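Local structure of aldehyde reductase YahK (Escherichia coli, 1UUF) at residues G46-K51 with V154-Y159; G58-D63 with K357-I362; V106-D111 with L176-I181; E124-H129 with A310-G315; G199-G204 with V222-S227. The protein catalyses the NADPH-dependent reduction of a wide range of aldehydes to their alcohols and binds two zinc ions per subunit. All blocks are in the same frame, centred on the assembly; numbering follows the deposited sequence.

Contact 1: residues G46-K51 with V154-Y159; sequences GPNDVK and VVHERY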
# COMPACT_ATOMS: atom_id res chain seq x y z
N GLY A 46 -30.28 -15.35 -24.42
CA GLY A 46 -29.54 -15.48 -25.66
C GLY A 46 -28.79 -16.80 -25.65
O GLY A 46 -28.87 -17.54 -24.67
N PRO A 47 -28.04 -17.13 -26.71
CA PRO A 47 -27.30 -18.39 -26.75
C PRO A 47 -26.36 -18.67 -25.57
O PRO A 47 -26.15 -19.83 -25.21
CB PRO A 47 -26.56 -18.32 -28.09
CG PRO A 47 -26.42 -16.84 -28.34
CD PRO A 47 -27.77 -16.33 -27.92
N ASN A 48 -25.79 -17.62 -24.98
CA ASN A 48 -24.88 -17.80 -23.85
C ASN A 48 -25.51 -17.42 -22.51
O ASN A 48 -24.82 -17.43 -21.48
CB ASN A 48 -23.62 -16.96 -24.04
CG ASN A 48 -22.88 -17.28 -25.33
OD1 ASN A 48 -22.49 -18.42 -25.56
ND2 ASN A 48 -22.69 -16.26 -26.16
N ASP A 49 -26.80 -17.11 -22.52
CA ASP A 49 -27.50 -16.70 -21.30
C ASP A 49 -28.11 -17.78 -20.42
O ASP A 49 -28.49 -18.86 -20.89
CB ASP A 49 -28.60 -15.69 -21.62
CG ASP A 49 -28.05 -14.39 -22.15
OD1 ASP A 49 -26.93 -14.01 -21.75
OD2 ASP A 49 -28.76 -13.73 -22.94
N VAL A 50 -28.22 -17.45 -19.14
CA VAL A 50 -28.81 -18.33 -18.14
C VAL A 50 -29.96 -17.56 -17.52
O VAL A 50 -29.77 -16.44 -17.02
CB VAL A 50 -27.80 -18.68 -17.01
CG1 VAL A 50 -28.45 -19.60 -15.99
CG2 VAL A 50 -26.56 -19.33 -17.61
N LYS A 51 -31.16 -18.13 -17.57
CA LYS A 51 -32.35 -17.50 -16.99
C LYS A 51 -32.49 -18.07 -15.59
O LYS A 51 -32.62 -19.28 -15.42
CB LYS A 51 -33.59 -17.82 -17.82
CG LYS A 51 -34.87 -17.24 -17.26
CD LYS A 51 -36.05 -17.60 -18.15
CE LYS A 51 -37.35 -17.02 -17.62
NZ LYS A 51 -38.49 -17.32 -18.53
N VAL A 154 -31.45 -12.52 -16.02
CA VAL A 154 -30.84 -13.26 -17.12
C VAL A 154 -29.39 -12.79 -17.23
O VAL A 154 -29.13 -11.61 -17.42
CB VAL A 154 -31.58 -13.00 -18.45
CG1 VAL A 154 -30.92 -13.78 -19.59
CG2 VAL A 154 -33.04 -13.41 -18.31
N VAL A 155 -28.46 -13.73 -17.11
CA VAL A 155 -27.04 -13.40 -17.13
C VAL A 155 -26.22 -14.33 -18.02
O VAL A 155 -26.48 -15.53 -18.09
CB VAL A 155 -26.46 -13.47 -15.69
CG1 VAL A 155 -25.01 -13.00 -15.67
CG2 VAL A 155 -27.32 -12.64 -14.75
N HIS A 156 -25.22 -13.76 -18.68
CA HIS A 156 -24.30 -14.51 -19.54
C HIS A 156 -23.66 -15.55 -18.61
O HIS A 156 -23.23 -15.20 -17.51
CB HIS A 156 -23.24 -13.55 -20.10
CG HIS A 156 -22.26 -14.19 -21.02
ND1 HIS A 156 -21.35 -15.14 -20.61
CD2 HIS A 156 -22.02 -13.99 -22.34
CE1 HIS A 156 -20.59 -15.50 -21.63
NE2 HIS A 156 -20.97 -14.82 -22.69
N GLU A 157 -23.59 -16.81 -19.04
CA GLU A 157 -23.06 -17.86 -18.17
C GLU A 157 -21.66 -17.64 -17.61
O GLU A 157 -21.31 -18.24 -16.59
CB GLU A 157 -23.11 -19.23 -18.86
CG GLU A 157 -22.11 -19.42 -19.99
CD GLU A 157 -21.89 -20.90 -20.31
OE1 GLU A 157 -21.33 -21.20 -21.38
OE2 GLU A 157 -22.27 -21.76 -19.48
N ARG A 158 -20.85 -16.80 -18.24
CA ARG A 158 -19.50 -16.56 -17.73
C ARG A 158 -19.55 -15.91 -16.35
O ARG A 158 -18.62 -16.05 -15.55
CB ARG A 158 -18.70 -15.67 -18.68
CG ARG A 158 -17.37 -15.18 -18.09
CD ARG A 158 -16.48 -14.52 -19.13
NE ARG A 158 -15.23 -14.02 -18.55
CZ ARG A 158 -14.17 -13.64 -19.27
NH1 ARG A 158 -14.21 -13.72 -20.60
NH2 ARG A 158 -13.08 -13.20 -18.67
N TYR A 159 -20.65 -15.21 -16.07
CA TYR A 159 -20.78 -14.51 -14.80
C TYR A 159 -21.73 -15.15 -13.81
O TYR A 159 -22.07 -14.55 -12.79
CB TYR A 159 -21.17 -13.06 -15.08
CG TYR A 159 -20.26 -12.43 -16.11
CD1 TYR A 159 -20.52 -12.58 -17.48
CD2 TYR A 159 -19.09 -11.78 -15.73
CE1 TYR A 159 -19.62 -12.10 -18.43
CE2 TYR A 159 -18.19 -11.29 -16.68
CZ TYR A 159 -18.46 -11.46 -18.03
OH TYR A 159 -17.57 -11.00 -18.96
O HOH W 1 -21.08 -19.44 -23.42
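Asn48 meets the second segment with its side chain and with its carbonyl. Its CB sits over one face of the His156 imidazole, 3.9 Å from the ring centroid and displaced toward the rim, a CH-pi contact in which the two side chains run alongside each other with amide and ring planes 35° apart. The imidazole is kept from turning by Arg158 N, which donates to His156 ND1 at 2.9 Å from within the ring plane. With an alanine in place of His156, Asn48 CB would probably lose the flat surface it rests on, and the N-H of Arg158 its acceptor. Asn48 OD1 is joined to Glu157 OE1 by one water that donates to both, while Glu96 N and Lys97 N also bond the Glu157 carboxylate. Asn48 O accepts from Glu157 N at 2.8 Å, almost head-on.

Asp49 closes the type I turn from Gly46: with CG beside its own backbone N (chi1 -66°), Asp49 OD2 takes the N-H of Gly46 N at 2.7 Å, and Arg43 adds a salt bridge. Asp49 CB packs at 3.6 Å on Val154 CG1, the two side chains crossing at about a right angle.

Val50 forms the hydrogen-bonded pair with Val155: Val50 N donates to Val155 O at 2.8 Å and Val155 N to Val50 O at 3.0 Å. Val50 CG2 also rests on Glu157 CB. Lys51 follows opposite Val154 in a non-hydrogen-bonded pair. An angle of 153° between the strand axes marks antiparallel neighbours in the mixed sheet of the GroES-like domain of zinc-containing alcohol dehydrogenases.

Contact 2: residues G58-D63 with K357-I362; sequences GVCHSD and KYRFVI. With ZN (zinc ion), chain C.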
# COMPACT_ATOMS: atom_id res chain seq x y z
N GLY A 58 -29.32 -11.03 -0.91
CA GLY A 58 -28.79 -10.36 0.27
C GLY A 58 -28.87 -8.86 0.11
O GLY A 58 -28.87 -8.34 -1.01
N VAL A 59 -28.96 -8.15 1.23
CA VAL A 59 -29.05 -6.70 1.20
C VAL A 59 -27.67 -6.13 1.56
O VAL A 59 -27.16 -6.36 2.66
CB VAL A 59 -30.11 -6.19 2.19
CG1 VAL A 59 -30.21 -4.67 2.12
CG2 VAL A 59 -31.47 -6.82 1.85
N CYS A 60 -27.08 -5.41 0.61
CA CYS A 60 -25.75 -4.84 0.78
C CYS A 60 -25.81 -3.33 0.98
O CYS A 60 -26.73 -2.67 0.51
CB CYS A 60 -24.90 -5.15 -0.46
SG CYS A 60 -23.22 -4.48 -0.43
N HIS A 61 -24.82 -2.78 1.67
CA HIS A 61 -24.79 -1.34 1.89
C HIS A 61 -24.71 -0.60 0.56
O HIS A 61 -25.13 0.56 0.46
CB HIS A 61 -23.61 -0.94 2.79
CG HIS A 61 -23.92 -1.03 4.25
ND1 HIS A 61 -23.96 -2.22 4.94
CD2 HIS A 61 -24.24 -0.06 5.15
CE1 HIS A 61 -24.29 -1.99 6.20
NE2 HIS A 61 -24.46 -0.69 6.35
N SER A 62 -24.19 -1.25 -0.47
CA SER A 62 -24.10 -0.61 -1.77
C SER A 62 -25.50 -0.38 -2.35
O SER A 62 -25.70 0.55 -3.13
CB SER A 62 -23.26 -1.44 -2.74
OG SER A 62 -21.89 -1.37 -2.39
N ASP A 63 -26.45 -1.22 -1.96
CA ASP A 63 -27.82 -1.08 -2.44
C ASP A 63 -28.39 0.20 -1.85
O ASP A 63 -28.99 1.02 -2.55
CB ASP A 63 -28.71 -2.25 -1.98
CG ASP A 63 -28.22 -3.60 -2.48
OD1 ASP A 63 -27.49 -3.65 -3.49
OD2 ASP A 63 -28.60 -4.61 -1.85
N LYS A 357 -27.62 -9.18 12.61
CA LYS A 357 -26.59 -10.18 12.84
C LYS A 357 -26.62 -11.31 11.81
O LYS A 357 -27.21 -12.37 12.05
CB LYS A 357 -26.73 -10.77 14.25
CG LYS A 357 -26.48 -9.77 15.36
CD LYS A 357 -26.56 -10.41 16.75
CE LYS A 357 -27.97 -10.87 17.08
NZ LYS A 357 -28.44 -12.00 16.22
N TYR A 358 -25.98 -11.10 10.66
CA TYR A 358 -25.26 -9.87 10.35
C TYR A 358 -25.58 -9.40 8.95
O TYR A 358 -24.98 -8.44 8.45
CB TYR A 358 -23.75 -10.09 10.46
CG TYR A 358 -23.29 -10.32 11.86
CD1 TYR A 358 -23.38 -11.58 12.45
CD2 TYR A 358 -22.84 -9.26 12.64
CE1 TYR A 358 -23.03 -11.78 13.78
CE2 TYR A 358 -22.49 -9.44 13.97
CZ TYR A 358 -22.59 -10.70 14.53
OH TYR A 358 -22.25 -10.87 15.85
N ARG A 359 -26.53 -10.06 8.31
CA ARG A 359 -26.91 -9.73 6.95
C ARG A 359 -28.38 -9.98 6.71
O ARG A 359 -28.91 -11.03 7.07
CB ARG A 359 -26.09 -10.60 5.98
CG ARG A 359 -25.12 -9.84 5.09
CD ARG A 359 -25.85 -9.07 4.00
NE ARG A 359 -24.93 -8.55 2.98
CZ ARG A 359 -24.08 -7.55 3.17
NH1 ARG A 359 -24.01 -6.95 4.35
NH2 ARG A 359 -23.30 -7.15 2.18
N PHE A 360 -29.06 -9.00 6.11
CA PHE A 360 -30.46 -9.18 5.79
C PHE A 360 -30.51 -9.89 4.45
O PHE A 360 -29.70 -9.62 3.56
CB PHE A 360 -31.18 -7.83 5.65
CG PHE A 360 -31.48 -7.16 6.96
CD1 PHE A 360 -30.82 -5.99 7.32
CD2 PHE A 360 -32.43 -7.69 7.82
CE1 PHE A 360 -31.10 -5.36 8.53
CE2 PHE A 360 -32.72 -7.06 9.03
CZ PHE A 360 -32.05 -5.90 9.39
N VAL A 361 -31.46 -10.81 4.30
CA VAL A 361 -31.63 -11.53 3.05
C VAL A 361 -33.12 -11.55 2.71
O VAL A 361 -33.95 -11.97 3.52
CB VAL A 361 -31.11 -12.98 3.13
CG1 VAL A 361 -31.46 -13.74 1.85
CG2 VAL A 361 -29.60 -12.97 3.30
N ILE A 362 -33.43 -11.06 1.52
CA ILE A 362 -34.81 -11.00 1.05
C ILE A 362 -35.31 -12.35 0.55
O ILE A 362 -34.61 -13.07 -0.16
CB ILE A 362 -34.94 -9.99 -0.12
CG1 ILE A 362 -34.53 -8.60 0.35
CG2 ILE A 362 -36.37 -10.00 -0.66
CD1 ILE A 362 -34.13 -7.68 -0.78
ZN ZN C . -22.30 -5.32 -2.45
O HOH W 2 -27.88 -6.57 5.31
O HOH W 3 -22.20 -4.34 3.27
O HOH W 4 -20.77 -3.70 -2.99
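Val59 N donates to Phe360 O at 2.9 Å, and the return link is indirect: one water donates to Val59 O and accepts from Phe360 N. Beside them Gly58 and Val361 form an antiparallel non-hydrogen-bonded pair, with Gly58 CA making a C-H...O contact to Phe360 O.

The apolar part rests on Val59 CG2, which touches Phe360 CB at 3.9 Å and Ile362 CD1 at 3.8 Å, crossing the isoleucine at about a right angle.

The Arg359 guanidinium is covered on one face by backbone atoms. The side chain bends at chi2 (-73°), laying the group so that Val59 O and Cys60 CA lie over that face, both offset toward the rim. Although Arg359 NE is 3.1 Å from Val59 O, the oxygen stands above the plane and the angle is too poor for a hydrogen bond; NE instead forms a salt bridge with Glu83. Arg359 NH2 comes within 3.7 Å of Cys60 SG and so probably brings positive charge close to the metal ligand.

Metal binding and capping share that sulfur. Cys60 SG, anti to the backbone N (chi1 179°), binds the catalytic zinc at 2.4 Å, with His82, Cys178 and a water as the other ligands. Cys60 SG also accepts from Ser62 N at 3.4 Å, and Cys60 N donates to Asp63 OD2 at 3.0 Å, a capping box at the start of helix 61-68.

Helix 344-352 packs on Val59 and Ile362, while strand 336-339 runs parallel to strand 359-363.

Contact 3: residues V106-D111 with L176-I181; sequences VGCIVD and LLCAGI. With ZN (zinc ion), chain C.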
# COMPACT_ATOMS: atom_id res chain seq x y z
N VAL A 106 -25.32 -15.07 -8.52
CA VAL A 106 -24.86 -13.94 -9.31
C VAL A 106 -24.41 -12.88 -8.31
O VAL A 106 -25.10 -12.64 -7.31
CB VAL A 106 -25.98 -13.35 -10.18
CG1 VAL A 106 -25.45 -12.13 -10.94
CG2 VAL A 106 -26.48 -14.40 -11.16
N GLY A 107 -23.26 -12.28 -8.57
CA GLY A 107 -22.73 -11.26 -7.68
C GLY A 107 -22.91 -9.85 -8.23
O GLY A 107 -23.97 -9.52 -8.77
N CYS A 108 -21.87 -9.04 -8.11
CA CYS A 108 -21.91 -7.64 -8.56
C CYS A 108 -21.66 -7.44 -10.04
O CYS A 108 -21.88 -6.34 -10.56
CB CYS A 108 -20.89 -6.81 -7.79
SG CYS A 108 -21.13 -6.78 -6.01
N ILE A 109 -21.19 -8.49 -10.72
CA ILE A 109 -20.86 -8.42 -12.14
C ILE A 109 -21.77 -9.26 -13.03
O ILE A 109 -21.99 -10.44 -12.74
CB ILE A 109 -19.43 -8.95 -12.40
CG1 ILE A 109 -18.45 -8.30 -11.42
CG2 ILE A 109 -19.03 -8.69 -13.85
CD1 ILE A 109 -17.08 -8.94 -11.45
N VAL A 110 -22.28 -8.66 -14.11
CA VAL A 110 -23.11 -9.42 -15.05
C VAL A 110 -22.47 -9.46 -16.44
O VAL A 110 -22.92 -10.20 -17.31
CB VAL A 110 -24.56 -8.88 -15.15
CG1 VAL A 110 -25.33 -9.21 -13.87
CG2 VAL A 110 -24.56 -7.38 -15.41
N ASP A 111 -21.42 -8.66 -16.64
CA ASP A 111 -20.70 -8.65 -17.92
C ASP A 111 -19.42 -7.84 -17.83
O ASP A 111 -19.22 -7.06 -16.89
CB ASP A 111 -21.59 -8.09 -19.03
CG ASP A 111 -21.30 -8.72 -20.40
OD1 ASP A 111 -20.32 -9.48 -20.51
OD2 ASP A 111 -22.07 -8.46 -21.36
N LEU A 176 -22.66 -14.39 0.36
CA LEU A 176 -21.32 -14.75 -0.08
C LEU A 176 -21.00 -14.10 -1.43
O LEU A 176 -19.85 -13.80 -1.72
CB LEU A 176 -21.19 -16.27 -0.20
CG LEU A 176 -21.33 -17.08 1.10
CD1 LEU A 176 -21.08 -18.56 0.80
CD2 LEU A 176 -20.34 -16.59 2.13
N LEU A 177 -22.04 -13.89 -2.24
CA LEU A 177 -21.86 -13.31 -3.57
C LEU A 177 -21.27 -11.90 -3.62
O LEU A 177 -20.84 -11.44 -4.68
CB LEU A 177 -23.18 -13.37 -4.34
CG LEU A 177 -23.50 -14.76 -4.94
CD1 LEU A 177 -22.43 -15.14 -5.96
CD2 LEU A 177 -23.59 -15.81 -3.85
N CYS A 178 -21.26 -11.19 -2.49
CA CYS A 178 -20.63 -9.88 -2.45
C CYS A 178 -19.85 -9.74 -1.15
O CYS A 178 -18.62 -9.65 -1.17
CB CYS A 178 -21.63 -8.72 -2.55
SG CYS A 178 -20.73 -7.12 -2.53
N ALA A 179 -20.55 -9.72 -0.02
CA ALA A 179 -19.88 -9.59 1.27
C ALA A 179 -18.80 -10.67 1.39
O ALA A 179 -17.69 -10.40 1.85
CB ALA A 179 -20.88 -9.72 2.40
N GLY A 180 -19.14 -11.88 0.97
CA GLY A 180 -18.18 -12.97 1.06
C GLY A 180 -16.94 -12.77 0.20
O GLY A 180 -15.82 -12.73 0.70
N ILE A 181 -17.13 -12.63 -1.11
CA ILE A 181 -15.98 -12.47 -1.99
C ILE A 181 -15.18 -11.20 -1.70
O ILE A 181 -13.96 -11.18 -1.85
CB ILE A 181 -16.41 -12.51 -3.48
CG1 ILE A 181 -15.18 -12.43 -4.38
CG2 ILE A 181 -17.38 -11.38 -3.78
CD1 ILE A 181 -14.19 -13.57 -4.20
ZN ZN C . -22.30 -5.32 -2.45
O HOH W 5 -19.52 -9.88 -6.52
O HOH W 4 -20.77 -3.70 -2.99
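Cys108 SG lies 3.5 Å from Cys178 SG, far longer than a disulfide, so the two sulfurs are packed and not bonded. Cys178 SG, held anti to its backbone N (chi1 -178°), binds the zinc ion at 2.4 Å; Cys60, His82 and a water fill the other positions. Cys108 also touches His82, so it borders two ligands without being one.

One step out, Leu177 leans on the backbone of the other segment: Leu177 CG is 3.6 Å from Val106 O, and Leu177 CD1 is 3.8 Å from Val106 C. An alanine at Leu177 would probably open a gap beside the Val106 carbonyl, which CG and CD1 would no longer cover. This is the catalytic-zinc site of the zinc-containing alcohol dehydrogenases, its second cysteine supplied by the first turn of helix 176-189.

Between the backbones, a water accepts from Cys108 N at 3.0 Å and donates to Leu177 O at 2.7 Å. Gly107 CA comes to 3.6 Å from Leu177 O, with which a CB would collide.

Further out, a wider pi-type turn, with Ile181 N donating to Leu176 O at 3.0 Å, carries Cys178. Glu83 accepts from Ala179 N, and Thr133 OG1 bonds Gly107 O.

Contact 4: residues E124-H129 with A310-G315; sequences ENYCDH and AGSMIG. With ZN (zinc ion), chain B.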
# COMPACT_ATOMS: atom_id res chain seq x y z
N GLU A 124 -12.46 -9.79 -13.81
CA GLU A 124 -13.50 -9.00 -14.46
C GLU A 124 -13.96 -7.85 -13.57
O GLU A 124 -14.49 -6.86 -14.07
CB GLU A 124 -14.69 -9.89 -14.83
CG GLU A 124 -14.33 -11.01 -15.79
CD GLU A 124 -13.98 -12.32 -15.09
OE1 GLU A 124 -13.60 -12.31 -13.90
OE2 GLU A 124 -14.08 -13.38 -15.75
N ASN A 125 -13.74 -7.98 -12.27
CA ASN A 125 -14.13 -6.95 -11.31
C ASN A 125 -13.32 -5.66 -11.46
O ASN A 125 -13.78 -4.58 -11.07
CB ASN A 125 -14.01 -7.48 -9.87
CG ASN A 125 -12.63 -8.05 -9.56
OD1 ASN A 125 -12.04 -8.77 -10.37
ND2 ASN A 125 -12.12 -7.75 -8.37
N TYR A 126 -12.13 -5.77 -12.04
CA TYR A 126 -11.27 -4.61 -12.24
C TYR A 126 -11.28 -4.13 -13.69
O TYR A 126 -10.49 -3.27 -14.08
CB TYR A 126 -9.84 -4.92 -11.79
CG TYR A 126 -9.74 -5.13 -10.30
CD1 TYR A 126 -9.23 -6.31 -9.76
CD2 TYR A 126 -10.19 -4.15 -9.41
CE1 TYR A 126 -9.19 -6.52 -8.38
CE2 TYR A 126 -10.15 -4.34 -8.03
CZ TYR A 126 -9.66 -5.52 -7.52
OH TYR A 126 -9.66 -5.73 -6.16
N CYS A 127 -12.18 -4.69 -14.50
CA CYS A 127 -12.29 -4.28 -15.90
C CYS A 127 -12.82 -2.85 -15.94
O CYS A 127 -13.72 -2.49 -15.18
CB CYS A 127 -13.26 -5.22 -16.63
SG CYS A 127 -13.68 -4.73 -18.33
N ASP A 128 -12.26 -2.02 -16.82
CA ASP A 128 -12.72 -0.63 -16.93
C ASP A 128 -14.12 -0.54 -17.50
O ASP A 128 -14.79 0.49 -17.37
CB ASP A 128 -11.80 0.19 -17.83
CG ASP A 128 -10.54 0.64 -17.13
OD1 ASP A 128 -10.61 0.94 -15.92
OD2 ASP A 128 -9.49 0.73 -17.80
N HIS A 129 -14.57 -1.61 -18.14
CA HIS A 129 -15.89 -1.61 -18.75
C HIS A 129 -16.77 -2.71 -18.20
O HIS A 129 -17.59 -3.29 -18.92
CB HIS A 129 -15.72 -1.76 -20.26
CG HIS A 129 -14.74 -0.80 -20.84
ND1 HIS A 129 -14.96 0.56 -20.88
CD2 HIS A 129 -13.49 -0.99 -21.33
CE1 HIS A 129 -13.89 1.17 -21.36
NE2 HIS A 129 -12.98 0.25 -21.64
N ALA A 310 -3.72 -0.55 1.19
CA ALA A 310 -4.25 -0.88 -0.12
C ALA A 310 -5.76 -0.94 -0.09
O ALA A 310 -6.38 -0.77 0.96
CB ALA A 310 -3.68 -2.22 -0.59
N GLY A 311 -6.35 -1.15 -1.26
CA GLY A 311 -7.79 -1.26 -1.35
C GLY A 311 -8.10 -2.49 -2.17
O GLY A 311 -7.22 -3.05 -2.83
N SER A 312 -9.35 -2.94 -2.13
CA SER A 312 -9.76 -4.10 -2.89
C SER A 312 -11.28 -4.09 -3.00
O SER A 312 -11.95 -3.62 -2.09
CB SER A 312 -9.30 -5.39 -2.19
OG SER A 312 -9.72 -6.55 -2.90
N MET A 313 -11.81 -4.56 -4.12
CA MET A 313 -13.26 -4.63 -4.24
C MET A 313 -13.68 -5.96 -4.85
O MET A 313 -13.07 -6.45 -5.81
CB MET A 313 -13.83 -3.45 -5.04
CG MET A 313 -13.36 -3.30 -6.45
SD MET A 313 -14.37 -2.04 -7.29
CE MET A 313 -15.22 -3.06 -8.51
N ILE A 314 -14.71 -6.56 -4.25
CA ILE A 314 -15.24 -7.85 -4.65
C ILE A 314 -14.16 -8.81 -5.13
O ILE A 314 -13.12 -8.94 -4.49
CB ILE A 314 -16.36 -7.71 -5.71
CG1 ILE A 314 -15.86 -6.95 -6.93
CG2 ILE A 314 -17.54 -7.00 -5.08
CD1 ILE A 314 -16.91 -6.85 -8.04
N GLY A 315 -14.42 -9.51 -6.23
CA GLY A 315 -13.45 -10.44 -6.76
C GLY A 315 -13.85 -10.82 -8.17
O GLY A 315 -14.98 -10.55 -8.58
ZN ZN B . -12.22 -6.16 -19.56
O HOH W 6 -10.55 -8.34 -5.73
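Asn125 and Tyr126 project side by side onto the backbone of Met313, one side chain for its carbonyl and the other for its N-H. The amide of Asn125 lies against the Tyr126 ring, with Asn125 ND2 3.2 Å above one face near the rim. From there Asn125 ND2 donates to Met313 O at 3.0 Å; the acceptor lies in the amide plane, and the bond runs nearly along the C=O axis (169°). Tyr126 OH accepts from Met313 N at 3.2 Å. A water bonded to Tyr126 OH donates to Ile314 O and takes a weak bond from Asn125 ND2, so it bridges the tips of both side chains, weakly on the asparagine side.

Tyr126 and Met313 slide past each other in opposite directions, Tyr126 CE2 meeting Met313 CG at 3.7 Å. A bend at chi3 (-114°) returns Met313 CE to Asn125 O at 3.3 Å. Asn125 CG also rests on Gly315 C at 3.3 Å, and Asn125 CB meets Ile314 CD1 at 3.5 Å.

Next in sequence, Cys127 binds the second zinc with Cys113, Cys116 and Cys119. The contact thus joins this zinc-bound loop to the chain leaving strand 308-311, which pairs antiparallel with a strand of the second subunit; Asp128 forms salt bridges to Lys256 and Lys305 of that subunit.

Contact 5: residues G199-G204 with V222-S227; sequences GVVGIG and VAFTTS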
# COMPACT_ATOMS: atom_id res chain seq x y z
N GLY A 199 -5.78 -9.45 11.06
CA GLY A 199 -6.75 -8.65 11.79
C GLY A 199 -7.94 -8.33 10.91
O GLY A 199 -7.81 -8.20 9.69
N VAL A 200 -9.11 -8.25 11.52
CA VAL A 200 -10.32 -7.91 10.79
C VAL A 200 -10.95 -6.78 11.59
O VAL A 200 -11.29 -6.95 12.76
CB VAL A 200 -11.30 -9.09 10.71
CG1 VAL A 200 -12.60 -8.63 10.05
CG2 VAL A 200 -10.68 -10.22 9.89
N VAL A 201 -11.08 -5.62 10.95
CA VAL A 201 -11.65 -4.45 11.62
C VAL A 201 -13.11 -4.30 11.23
O VAL A 201 -13.43 -4.23 10.05
CB VAL A 201 -10.90 -3.16 11.23
CG1 VAL A 201 -11.41 -2.00 12.07
CG2 VAL A 201 -9.40 -3.35 11.43
N GLY A 202 -13.98 -4.27 12.23
CA GLY A 202 -15.40 -4.12 11.96
C GLY A 202 -16.14 -5.44 12.13
O GLY A 202 -15.68 -6.48 11.66
N ILE A 203 -17.29 -5.39 12.80
CA ILE A 203 -18.08 -6.60 13.03
C ILE A 203 -19.47 -6.45 12.42
O ILE A 203 -20.48 -6.70 13.08
CB ILE A 203 -18.22 -6.89 14.54
CG1 ILE A 203 -16.89 -6.65 15.26
CG2 ILE A 203 -18.66 -8.34 14.75
CD1 ILE A 203 -15.78 -7.60 14.85
N GLY A 204 -19.52 -6.04 11.15
CA GLY A 204 -20.79 -5.88 10.47
C GLY A 204 -20.95 -6.96 9.41
O GLY A 204 -20.40 -8.05 9.55
N VAL A 222 -7.60 -11.79 14.76
CA VAL A 222 -7.87 -10.81 15.80
C VAL A 222 -8.93 -9.86 15.25
O VAL A 222 -8.72 -9.23 14.21
CB VAL A 222 -6.62 -9.98 16.16
CG1 VAL A 222 -6.97 -8.98 17.25
CG2 VAL A 222 -5.50 -10.91 16.63
N ALA A 223 -10.07 -9.79 15.92
CA ALA A 223 -11.14 -8.91 15.49
C ALA A 223 -11.07 -7.61 16.27
O ALA A 223 -10.78 -7.62 17.46
CB ALA A 223 -12.50 -9.57 15.71
N PHE A 224 -11.33 -6.50 15.59
CA PHE A 224 -11.30 -5.19 16.22
C PHE A 224 -12.69 -4.56 16.20
O PHE A 224 -13.35 -4.51 15.16
CB PHE A 224 -10.33 -4.25 15.50
CG PHE A 224 -8.89 -4.68 15.58
CD1 PHE A 224 -8.39 -5.66 14.73
CD2 PHE A 224 -8.04 -4.10 16.51
CE1 PHE A 224 -7.06 -6.05 14.80
CE2 PHE A 224 -6.70 -4.49 16.59
CZ PHE A 224 -6.21 -5.46 15.74
N THR A 225 -13.12 -4.06 17.36
CA THR A 225 -14.42 -3.41 17.47
C THR A 225 -14.22 -2.09 18.21
O THR A 225 -13.19 -1.90 18.85
CB THR A 225 -15.41 -4.27 18.28
OG1 THR A 225 -16.70 -3.64 18.27
CG2 THR A 225 -14.93 -4.41 19.72
N THR A 226 -15.19 -1.19 18.11
CA THR A 226 -15.09 0.10 18.79
C THR A 226 -15.95 0.14 20.05
O THR A 226 -16.03 1.17 20.72
CB THR A 226 -15.51 1.25 17.86
OG1 THR A 226 -16.81 0.99 17.32
CG2 THR A 226 -14.51 1.41 16.72
N SER A 227 -16.60 -0.98 20.37
CA SER A 227 -17.45 -1.07 21.55
C SER A 227 -17.37 -2.44 22.21
O SER A 227 -17.22 -3.46 21.53
CB SER A 227 -18.91 -0.78 21.18
OG SER A 227 -19.41 -1.74 20.26
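Val200 engages strand 222-225 with both its N-H and its carbonyl: Val200 N donates to Val222 O at 2.9 Å, and Val200 O accepts from Phe224 N at 2.9 Å. The third bond, from Gly202 N to Phe224 O, measures 3.0 Å and is nearly straight at 170°. Two of the carbonyls have a second, weaker partner, since Gly199 CA approaches Val222 O at 3.2 Å and Ala223 CA approaches Val200 O at 3.4 Å as C-H...O contacts. This is the regular pattern of parallel strands, whose segment axes here diverge by 22°. The alternate residues of the first strand turn their backbone groups the other way, Gly199 bonding with Phe260 and Leu262, and Val201 with Leu262 and Thr264. Beyond the strands, Ile203 O is met by Lys230 NZ and Thr225 O by Ser245 OG.

Phe224, with CG beside its backbone N (chi1 -65°), turns its ring edge toward the first strand. Gly199 CA lies in the ring plane, 4.0 Å from Phe224 CE1, where a CB would collide with the ring. On the opposite face Ile203 CD1 packs on Ala223 CB at 3.9 Å, while its CG1 rests near Thr225 CB. At Gly202 the positive phi would press any CB against the carbonyl oxygen of Val201, which favours glycine. With Gly204 and Gly207 it fits the GxGxxG pattern of Rossmann folds, consistent with the use of NADPH.

Strands 197-201 and 220-225 are joined through helix 205-216 as a beta-alpha-beta unit; Ile211 of that helix covers Val200, Ile203 and Ala223, and strands 258-263 and 241-244 flank the pair on either side.

Contact 1 and contact 2 belong to one mixed sheet, through different parts of strand 49-58 and its neighbours, with centres 25 Å apart. Contact 3 lies near the middle of the chain and touches contacts 1, 2 and 4; it shares the catalytic zinc and its water with contact 2, centres 13 Å apart. Contact 4 links the loop of the second zinc to the parallel sheet that also holds contact 5, with centres 24 Å apart. Along the chain, contacts 3, 4 and 5 lie within the loop closed by contact 2, which returns the C-terminal strand to the GroES-like domain. The catalytic zinc thus sits where the metal-binding and Rossmann-type parts meet.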